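Local coordinates for protein Cas6b (Methanococcus maripaludis, PDB 4Z7K) that cuts precursor CRISPR RNA, probably within its repeats, as an endoribonuclease of the Cas6 family that processes a CRISPR RNA lacking a stem-loop, at residues E35-H40 with P50-K55; V46-Q51 with S156-Y161. One frame throughout, in Å; residues are numbered along the deposited sequence.

Contact 1 (E35-H40 with P50-K55); sequences EIVHNH and PQIQFK. With nucleotides of chain C.
Asn39 packs against Pro50 and grips the nucleic acid with the same nitrogen: its ND2 lies 3.7 Å from CG of Pro50 and donates to two oxygens of one phosphate of chain C, the bridging O3' of G22 (3.0 Å) and the non-bridging OP1 of DC23, at nearly the same length. The remaining side-chain contacts are apolar. Ile36 and Ile52 cross at about a right angle, Ile36 CG2 to Ile52 CG1 at 3.6 Å; chi1 of -45° sets Ile36 CG1 beside the backbone N, which leaves CG2, the branch that touches Ile52, anti to that N. Val37 lies side by side with Ile52, CG1 to CG2 at 4.1 Å, and this same Val37 CG1 meets CZ of Phe54 at 4.3 Å. Leu69, Phe73 and Leu74 of helix 67-76 also pack here. Within 35-40, Glu35 divides its carboxylate: OE2 takes His38 ND1 from above the carboxylate plane (2.7 Å), while OE1 takes the backbone N of His40, also at 2.7 Å. His40 NE2 makes a weak bond to O3' of DC23, the oxygen linked to the phosphorus of A24. As a deoxynucleotide, DC23 lacks the 2'-hydroxyl that Cas6 enzymes use as nucleophile, which is consistent with an intact DC23-A24 phosphodiester beside these histidines.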
loop_
_atom_site.group_PDB
_atom_site.type_symbol
_atom_site.label_atom_id
_atom_site.label_comp_id
_atom_site.label_asym_id
_atom_site.label_seq_id
_atom_site.Cartn_x
_atom_site.Cartn_y
_atom_site.Cartn_z
ATOM N N GLU B 35 25.291 6.909 -2.179
ATOM C CA GLU B 35 23.859 6.703 -2.281
ATOM C C GLU B 35 22.994 7.394 -1.247
ATOM O O GLU B 35 22.091 6.799 -0.660
ATOM C CB GLU B 35 23.564 5.228 -2.345
ATOM C CG GLU B 35 23.426 5.010 -3.816
ATOM C CD GLU B 35 22.629 3.826 -4.235
ATOM O OE1 GLU B 35 21.642 3.490 -3.562
ATOM O OE2 GLU B 35 22.867 3.364 -5.375
ATOM N N ILE B 36 23.282 8.673 -1.052
ATOM C CA ILE B 36 22.252 9.586 -0.635
ATOM C C ILE B 36 21.297 9.734 -1.814
ATOM O O ILE B 36 20.094 9.659 -1.618
ATOM C CB ILE B 36 22.759 10.983 -0.226
ATOM C CG1 ILE B 36 23.997 10.926 0.665
ATOM C CG2 ILE B 36 21.650 11.721 0.495
ATOM C CD1 ILE B 36 24.269 12.243 1.413
ATOM N N VAL B 37 21.803 9.895 -3.037
ATOM C CA VAL B 37 20.908 10.246 -4.148
ATOM C C VAL B 37 19.887 9.146 -4.500
ATOM O O VAL B 37 18.663 9.408 -4.524
ATOM C CB VAL B 37 21.758 10.607 -5.416
ATOM C CG1 VAL B 37 22.624 11.802 -5.141
ATOM C CG2 VAL B 37 22.658 9.464 -5.833
ATOM N N HIS B 38 20.405 7.933 -4.692
ATOM C CA HIS B 38 19.672 6.729 -5.105
ATOM C C HIS B 38 18.743 6.233 -4.019
ATOM O O HIS B 38 17.638 5.734 -4.287
ATOM C CB HIS B 38 20.651 5.656 -5.564
ATOM C CG HIS B 38 20.087 4.703 -6.554
ATOM N ND1 HIS B 38 20.524 3.397 -6.673
ATOM C CD2 HIS B 38 19.027 4.826 -7.381
ATOM C CE1 HIS B 38 19.800 2.788 -7.590
ATOM N NE2 HIS B 38 18.885 3.632 -8.036
ATOM N N ASN B 39 19.212 6.408 -2.787
ATOM C CA ASN B 39 18.647 5.813 -1.582
ATOM C C ASN B 39 18.536 4.270 -1.453
ATOM O O ASN B 39 17.549 3.779 -0.906
ATOM C CB ASN B 39 17.267 6.453 -1.382
ATOM C CG ASN B 39 17.239 7.443 -0.241
ATOM O OD1 ASN B 39 18.270 7.791 0.333
ATOM N ND2 ASN B 39 16.055 7.959 0.045
ATOM N N HIS B 40 19.538 3.521 -1.940
ATOM C CA HIS B 40 19.594 2.043 -1.787
ATOM C C HIS B 40 20.886 1.507 -1.131
ATOM O O HIS B 40 21.977 2.002 -1.405
ATOM C CB HIS B 40 19.465 1.324 -3.140
ATOM C CG HIS B 40 18.264 1.710 -3.946
ATOM N ND1 HIS B 40 17.445 0.780 -4.549
ATOM C CD2 HIS B 40 17.765 2.922 -4.280
ATOM C CE1 HIS B 40 16.484 1.403 -5.207
ATOM N NE2 HIS B 40 16.655 2.704 -5.058
ATOM N N PRO B 50 15.049 11.448 3.163
ATOM C CA PRO B 50 16.020 11.794 2.102
ATOM C C PRO B 50 16.634 13.174 2.284
ATOM O O PRO B 50 15.896 14.159 2.322
ATOM C CB PRO B 50 15.188 11.739 0.812
ATOM C CG PRO B 50 14.067 10.845 1.136
ATOM C CD PRO B 50 13.743 11.087 2.589
ATOM N N GLN B 51 17.959 13.244 2.409
ATOM C CA GLN B 51 18.621 14.524 2.620
ATOM C C GLN B 51 19.180 15.014 1.298
ATOM O O GLN B 51 19.869 16.035 1.241
ATOM C CB GLN B 51 19.672 14.414 3.730
ATOM C CG GLN B 51 19.364 13.242 4.676
ATOM C CD GLN B 51 20.208 13.215 5.943
ATOM O OE1 GLN B 51 20.956 14.152 6.234
ATOM N NE2 GLN B 51 20.075 12.135 6.714
ATOM N N ILE B 52 18.859 14.263 0.243
ATOM C CA ILE B 52 18.941 14.750 -1.135
ATOM C C ILE B 52 17.613 14.454 -1.834
ATOM O O ILE B 52 17.245 13.288 -1.966
ATOM C CB ILE B 52 20.089 14.100 -1.951
ATOM C CG1 ILE B 52 21.444 14.663 -1.539
ATOM C CG2 ILE B 52 19.906 14.374 -3.446
ATOM C CD1 ILE B 52 21.640 16.079 -1.968
ATOM N N GLN B 53 16.911 15.498 -2.289
ATOM C CA GLN B 53 15.591 15.353 -2.933
ATOM C C GLN B 53 15.514 16.079 -4.282
ATOM O O GLN B 53 16.004 17.201 -4.424
ATOM C CB GLN B 53 14.491 15.899 -2.025
ATOM C CG GLN B 53 14.610 15.495 -0.582
ATOM C CD GLN B 53 13.696 16.298 0.305
ATOM O OE1 GLN B 53 12.653 16.773 -0.141
ATOM N NE2 GLN B 53 14.085 16.476 1.562
ATOM N N PHE B 54 14.872 15.456 -5.259
ATOM C CA PHE B 54 14.754 16.062 -6.577
ATOM C C PHE B 54 13.335 16.531 -6.903
ATOM O O PHE B 54 12.384 15.760 -6.856
ATOM C CB PHE B 54 15.255 15.087 -7.622
ATOM C CG PHE B 54 16.642 14.623 -7.358
ATOM C CD1 PHE B 54 16.872 13.399 -6.764
ATOM C CD2 PHE B 54 17.718 15.436 -7.658
ATOM C CE1 PHE B 54 18.146 12.985 -6.505
ATOM C CE2 PHE B 54 18.991 15.031 -7.405
ATOM C CZ PHE B 54 19.210 13.804 -6.830
ATOM N N LYS B 55 13.209 17.812 -7.226
ATOM C CA LYS B 55 11.911 18.443 -7.385
ATOM C C LYS B 55 11.852 19.206 -8.710
ATOM O O LYS B 55 12.895 19.629 -9.219
ATOM C CB LYS B 55 11.661 19.370 -6.195
ATOM C CG LYS B 55 11.752 18.634 -4.864
ATOM C CD LYS B 55 11.779 19.547 -3.650
ATOM C CE LYS B 55 11.538 18.743 -2.362
ATOM N NZ LYS B 55 10.333 17.834 -2.328
ATOM P P A C 24 13.953 3.599 -7.448
ATOM O OP1 A C 24 12.862 4.100 -8.322
ATOM O OP2 A C 24 14.036 2.143 -7.176
ATOM O "O5'" A C 24 15.379 3.967 -8.078
ATOM C "C5'" A C 24 15.627 5.169 -8.796
ATOM C "C4'" A C 24 15.870 4.875 -10.262
ATOM O "O4'" A C 24 17.191 4.269 -10.456
ATOM C "C3'" A C 24 14.858 3.894 -10.855
ATOM O "O3'" A C 24 14.498 4.221 -12.200
ATOM C "C2'" A C 24 15.583 2.552 -10.774
ATOM O "O2'" A C 24 15.152 1.601 -11.727
ATOM C "C1'" A C 24 17.045 2.957 -10.994
ATOM N N9 A C 24 18.050 2.086 -10.372
ATOM C C8 A C 24 19.400 2.221 -10.574
ATOM N N7 A C 24 20.125 1.309 -9.971
ATOM C C5 A C 24 19.187 0.481 -9.365
ATOM C C6 A C 24 19.331 -0.665 -8.565
ATOM N N6 A C 24 20.516 -1.183 -8.246
ATOM N N1 A C 24 18.217 -1.280 -8.111
ATOM C C2 A C 24 17.032 -0.758 -8.437
ATOM N N3 A C 24 16.777 0.319 -9.171
ATOM C C4 A C 24 17.900 0.907 -9.643
ATOM P P DC C 23 13.150 6.598 -1.754
ATOM O OP1 DC C 23 14.347 7.237 -2.330
ATOM O OP2 DC C 23 11.817 7.217 -1.993
ATOM O "O5'" DC C 23 13.080 5.080 -2.228
ATOM C "C5'" DC C 23 14.173 4.505 -2.845
ATOM C "C4'" DC C 23 13.685 3.500 -3.836
ATOM O "O4'" DC C 23 12.728 2.668 -3.179
ATOM C "C3'" DC C 23 12.960 4.110 -5.020
ATOM O "O3'" DC C 23 13.920 4.410 -6.058
ATOM C "C2'" DC C 23 11.978 3.009 -5.415
ATOM C "C1'" DC C 23 11.708 2.306 -4.077
ATOM N N1 DC C 23 10.433 2.666 -3.465
ATOM C C2 DC C 23 9.253 2.112 -3.957
ATOM O O2 DC C 23 9.304 1.318 -4.905
ATOM N N3 DC C 23 8.085 2.453 -3.376
ATOM C C4 DC C 23 8.056 3.308 -2.358
ATOM N N4 DC C 23 6.863 3.602 -1.827
ATOM C C5 DC C 23 9.250 3.893 -1.838
ATOM C C6 DC C 23 10.409 3.547 -2.420
ATOM P P G C 22 9.623 8.335 2.419
ATOM O OP1 G C 22 10.299 9.592 1.985
ATOM O OP2 G C 22 8.525 7.806 1.575
ATOM O "O5'" G C 22 10.661 7.123 2.510
ATOM C "C5'" G C 22 12.061 7.328 2.678
ATOM C "C4'" G C 22 12.847 6.145 2.163
ATOM O "O4'" G C 22 12.445 4.955 2.891
ATOM C "C3'" G C 22 12.613 5.799 0.693
ATOM O "O3'" G C 22 13.482 6.498 -0.183
ATOM C "C2'" G C 22 12.832 4.300 0.643
ATOM O "O2'" G C 22 14.221 4.022 0.549
ATOM C "C1'" G C 22 12.303 3.863 2.008
ATOM N N9 G C 22 10.866 3.540 1.952
ATOM C C8 G C 22 9.918 4.149 2.730
ATOM N N7 G C 22 8.710 3.724 2.522
ATOM C C5 G C 22 8.871 2.777 1.533
ATOM C C6 G C 22 7.887 1.987 0.913
ATOM O O6 G C 22 6.672 1.986 1.138
ATOM N N1 G C 22 8.439 1.136 -0.035
ATOM C C2 G C 22 9.771 1.056 -0.336
ATOM N N2 G C 22 10.084 0.167 -1.286
ATOM N N3 G C 22 10.704 1.800 0.241
ATOM C C4 G C 22 10.189 2.637 1.164
#

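Contact 2 (V46-Q51 with S156-Y161); sequences VYKYPQ and SKSLGY. With nucleotides of chain C.
The C-terminal end of helix 137-158 abuts the loop that leads into strand 52-57, where Ser158 OG accepts a hydrogen bond from the backbone N of Tyr49 (3.2 Å, N-H...O angle 152°). Chi1 of 174° sets this OG anti to the serine's own N. The aliphatic CG of Lys48 also borders the hydroxyl, at 3.6 Å from OG, before the lysine chain bends at chi3 and turns off from the serine. Beside the bond, CD1 of Leu159 comes up to the edge of the Tyr49 ring near its plane, 3.4 Å from CD2, and the two side chains cross obliquely; at the far end of that ring Tyr49 OH bonds Gly203 O. The helix stops here in a Schellman motif, with Tyr161 N bonded to Ser156 O and Gly160 N to Lys157 O, and Gly160 in positive phi as the C-prime residue. Both segments also hold RNA. Lys157, extended beyond CG, carries NZ to 2.7 Å from O2' of A15 of chain C, and NZ also bonds N1 of another adenine. In the other segment Tyr47 is the centre of an inverse gamma turn. Its ring has N9 of G22 3.6 Å over one face, nearer the rim than the centre, while A12 and A15 stand at the edge. Its OH is modelled doubtfully close to N3 of A12 and receives a bond from O2' of A12, while O2' of G22 donates to Val46 O (2.9 Å).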
loop_
_atom_site.group_PDB
_atom_site.type_symbol
_atom_site.label_atom_id
_atom_site.label_comp_id
_atom_site.label_asym_id
_atom_site.label_seq_id
_atom_site.Cartn_x
_atom_site.Cartn_y
_atom_site.Cartn_z
ATOM N N VAL B 46 16.563 1.988 1.969
ATOM C CA VAL B 46 16.939 2.727 3.192
ATOM C C VAL B 46 15.791 3.574 3.792
ATOM O O VAL B 46 15.292 4.506 3.157
ATOM C CB VAL B 46 18.124 3.668 2.919
ATOM C CG1 VAL B 46 18.665 4.241 4.220
ATOM C CG2 VAL B 46 19.194 2.945 2.126
ATOM N N TYR B 47 15.403 3.282 5.031
ATOM C CA TYR B 47 14.191 3.874 5.609
ATOM C C TYR B 47 14.495 5.081 6.497
ATOM O O TYR B 47 14.316 5.039 7.727
ATOM C CB TYR B 47 13.397 2.798 6.372
ATOM C CG TYR B 47 12.658 1.851 5.438
ATOM C CD1 TYR B 47 11.270 1.843 5.366
ATOM C CD2 TYR B 47 13.353 1.000 4.599
ATOM C CE1 TYR B 47 10.606 0.981 4.493
ATOM C CE2 TYR B 47 12.704 0.147 3.727
ATOM C CZ TYR B 47 11.334 0.135 3.671
ATOM O OH TYR B 47 10.710 -0.730 2.790
ATOM N N LYS B 48 14.931 6.159 5.855
ATOM C CA LYS B 48 15.189 7.439 6.503
ATOM C C LYS B 48 14.669 8.573 5.619
ATOM O O LYS B 48 14.348 8.361 4.442
ATOM C CB LYS B 48 16.685 7.628 6.769
ATOM C CG LYS B 48 17.188 7.214 8.163
ATOM C CD LYS B 48 18.655 7.629 8.342
ATOM C CE LYS B 48 19.588 6.764 7.466
ATOM N NZ LYS B 48 21.060 7.077 7.544
ATOM N N TYR B 49 14.586 9.775 6.173
ATOM C CA TYR B 49 14.163 10.925 5.393
ATOM C C TYR B 49 15.297 11.403 4.503
ATOM O O TYR B 49 16.366 11.759 5.025
ATOM C CB TYR B 49 13.731 12.053 6.323
ATOM C CG TYR B 49 13.266 13.312 5.620
ATOM C CD1 TYR B 49 12.108 13.311 4.838
ATOM C CD2 TYR B 49 13.951 14.505 5.776
ATOM C CE1 TYR B 49 11.670 14.454 4.211
ATOM C CE2 TYR B 49 13.521 15.656 5.156
ATOM C CZ TYR B 49 12.378 15.625 4.373
ATOM O OH TYR B 49 11.949 16.775 3.751
ATOM N N PRO B 50 15.049 11.448 3.163
ATOM C CA PRO B 50 16.020 11.794 2.102
ATOM C C PRO B 50 16.634 13.174 2.284
ATOM O O PRO B 50 15.896 14.159 2.322
ATOM C CB PRO B 50 15.188 11.739 0.812
ATOM C CG PRO B 50 14.067 10.845 1.136
ATOM C CD PRO B 50 13.743 11.087 2.589
ATOM N N GLN B 51 17.959 13.244 2.409
ATOM C CA GLN B 51 18.621 14.524 2.620
ATOM C C GLN B 51 19.180 15.014 1.298
ATOM O O GLN B 51 19.869 16.035 1.241
ATOM C CB GLN B 51 19.672 14.414 3.730
ATOM C CG GLN B 51 19.364 13.242 4.676
ATOM C CD GLN B 51 20.208 13.215 5.943
ATOM O OE1 GLN B 51 20.956 14.152 6.234
ATOM N NE2 GLN B 51 20.075 12.135 6.714
ATOM N N SER B 156 11.172 14.921 11.405
ATOM C CA SER B 156 11.991 15.621 12.406
ATOM C C SER B 156 12.874 14.647 13.222
ATOM O O SER B 156 13.859 15.020 13.879
ATOM C CB SER B 156 11.100 16.454 13.327
ATOM O OG SER B 156 11.867 17.437 14.008
ATOM N N LYS B 157 12.486 13.387 13.178
ATOM C CA LYS B 157 13.184 12.339 13.878
ATOM C C LYS B 157 14.486 12.012 13.156
ATOM O O LYS B 157 15.569 12.215 13.706
ATOM C CB LYS B 157 12.255 11.126 13.945
ATOM C CG LYS B 157 12.839 9.772 14.265
ATOM C CD LYS B 157 11.704 8.758 14.190
ATOM C CE LYS B 157 12.161 7.342 14.414
ATOM N NZ LYS B 157 10.995 6.438 14.244
ATOM N N SER B 158 14.383 11.617 11.889
ATOM C CA SER B 158 15.546 11.277 11.067
ATOM C C SER B 158 16.573 12.415 10.918
ATOM O O SER B 158 17.700 12.180 10.495
ATOM C CB SER B 158 15.070 10.811 9.684
ATOM O OG SER B 158 16.150 10.598 8.790
ATOM N N LEU B 159 16.190 13.630 11.294
ATOM C CA LEU B 159 17.079 14.793 11.292
ATOM C C LEU B 159 17.494 15.168 12.703
ATOM O O LEU B 159 17.990 16.277 12.956
ATOM C CB LEU B 159 16.386 15.989 10.645
ATOM C CG LEU B 159 16.365 16.217 9.135
ATOM C CD1 LEU B 159 16.123 14.937 8.361
ATOM C CD2 LEU B 159 15.255 17.211 8.845
ATOM N N GLY B 160 17.254 14.240 13.621
ATOM C CA GLY B 160 17.665 14.388 15.002
ATOM C C GLY B 160 17.088 15.580 15.732
ATOM O O GLY B 160 17.812 16.286 16.428
ATOM N N TYR B 161 15.789 15.813 15.585
ATOM C CA TYR B 161 15.117 16.812 16.415
ATOM C C TYR B 161 13.947 16.120 17.056
ATOM O O TYR B 161 13.062 15.605 16.370
ATOM C CB TYR B 161 14.637 18.017 15.600
ATOM C CG TYR B 161 13.979 19.159 16.382
ATOM C CD1 TYR B 161 14.734 20.190 16.937
ATOM C CD2 TYR B 161 12.602 19.205 16.546
ATOM C CE1 TYR B 161 14.128 21.241 17.623
ATOM C CE2 TYR B 161 11.993 20.239 17.236
ATOM C CZ TYR B 161 12.754 21.256 17.773
ATOM O OH TYR B 161 12.122 22.283 18.455
ATOM P P G C 22 9.623 8.335 2.419
ATOM O OP1 G C 22 10.299 9.592 1.985
ATOM O OP2 G C 22 8.525 7.806 1.575
ATOM O "O5'" G C 22 10.661 7.123 2.510
ATOM C "C5'" G C 22 12.061 7.328 2.678
ATOM C "C4'" G C 22 12.847 6.145 2.163
ATOM O "O4'" G C 22 12.445 4.955 2.891
ATOM C "C3'" G C 22 12.613 5.799 0.693
ATOM O "O3'" G C 22 13.482 6.498 -0.183
ATOM C "C2'" G C 22 12.832 4.300 0.643
ATOM O "O2'" G C 22 14.221 4.022 0.549
ATOM C "C1'" G C 22 12.303 3.863 2.008
ATOM N N9 G C 22 10.866 3.540 1.952
ATOM C C8 G C 22 9.918 4.149 2.730
ATOM N N7 G C 22 8.710 3.724 2.522
ATOM C C5 G C 22 8.871 2.777 1.533
ATOM C C6 G C 22 7.887 1.987 0.913
ATOM O O6 G C 22 6.672 1.986 1.138
ATOM N N1 G C 22 8.439 1.136 -0.035
ATOM C C2 G C 22 9.771 1.056 -0.336
ATOM N N2 G C 22 10.084 0.167 -1.286
ATOM N N3 G C 22 10.704 1.800 0.241
ATOM C C4 G C 22 10.189 2.637 1.164
ATOM P P A C 15 11.531 -1.943 13.377
ATOM O OP1 A C 15 10.903 -2.732 14.468
ATOM O OP2 A C 15 10.928 -1.955 12.010
ATOM O "O5'" A C 15 11.632 -0.435 13.879
ATOM C "C5'" A C 15 12.868 0.064 14.374
ATOM C "C4'" A C 15 13.012 1.541 14.137
ATOM O "O4'" A C 15 12.625 1.867 12.771
ATOM C "C3'" A C 15 12.150 2.417 15.039
ATOM O "O3'" A C 15 12.851 3.628 15.283
ATOM C "C2'" A C 15 10.943 2.716 14.151
ATOM O "O2'" A C 15 10.212 3.873 14.500
ATOM C "C1'" A C 15 11.617 2.867 12.799
ATOM N N9 A C 15 10.730 2.714 11.638
ATOM C C8 A C 15 9.684 1.836 11.446
ATOM N N7 A C 15 9.102 1.957 10.274
ATOM C C5 A C 15 9.810 2.979 9.652
ATOM C C6 A C 15 9.694 3.579 8.385
ATOM N N6 A C 15 8.780 3.237 7.470
ATOM N N1 A C 15 10.561 4.574 8.093
ATOM C C2 A C 15 11.488 4.926 9.000
ATOM N N3 A C 15 11.699 4.445 10.217
ATOM C C4 A C 15 10.819 3.454 10.478
ATOM P P A C 12 8.557 -7.093 -2.262
ATOM O OP1 A C 12 9.694 -6.220 -2.654
ATOM O OP2 A C 12 8.636 -8.558 -2.516
ATOM O "O5'" A C 12 8.267 -6.898 -0.712
ATOM C "C5'" A C 12 9.324 -7.057 0.217
ATOM C "C4'" A C 12 10.139 -5.795 0.310
ATOM O "O4'" A C 12 9.454 -4.725 -0.391
ATOM C "C3'" A C 12 10.344 -5.291 1.723
ATOM O "O3'" A C 12 11.524 -5.838 2.269
ATOM C "C2'" A C 12 10.387 -3.771 1.578
ATOM O "O2'" A C 12 11.697 -3.317 1.304
ATOM C "C1'" A C 12 9.502 -3.530 0.352
ATOM N N9 A C 12 8.118 -3.167 0.709
ATOM C C8 A C 12 6.982 -3.660 0.117
ATOM N N7 A C 12 5.875 -3.188 0.629
ATOM C C5 A C 12 6.310 -2.325 1.632
ATOM C C6 A C 12 5.613 -1.510 2.550
ATOM N N6 A C 12 4.284 -1.416 2.619
ATOM N N1 A C 12 6.338 -0.778 3.416
ATOM C C2 A C 12 7.672 -0.861 3.353
ATOM N N3 A C 12 8.446 -1.577 2.540
ATOM C C4 A C 12 7.694 -2.301 1.691
#

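In the fold
The two contacts adjoin along the chain and share Pro50 and Gln51; their centres lie about 12 Å apart, and Val46 CG2 packs on the backbone of Asn39 and His40. Contact 1 is buried and stays within the N-terminal Cas6b region, tying the loop after helix 20-30 to strand 52-57 mainly through aliphatic side chains. Contact 2 lies at the surface and joins the N-terminal region to the C-terminal one, through a backbone-to-serine hydrogen bond and one small apolar touch. Both face chain C and meet at G22: contact 1 follows the backbone onward to A24, whereas contact 2 reaches bases and 2'-hydroxyls of A12 and A15.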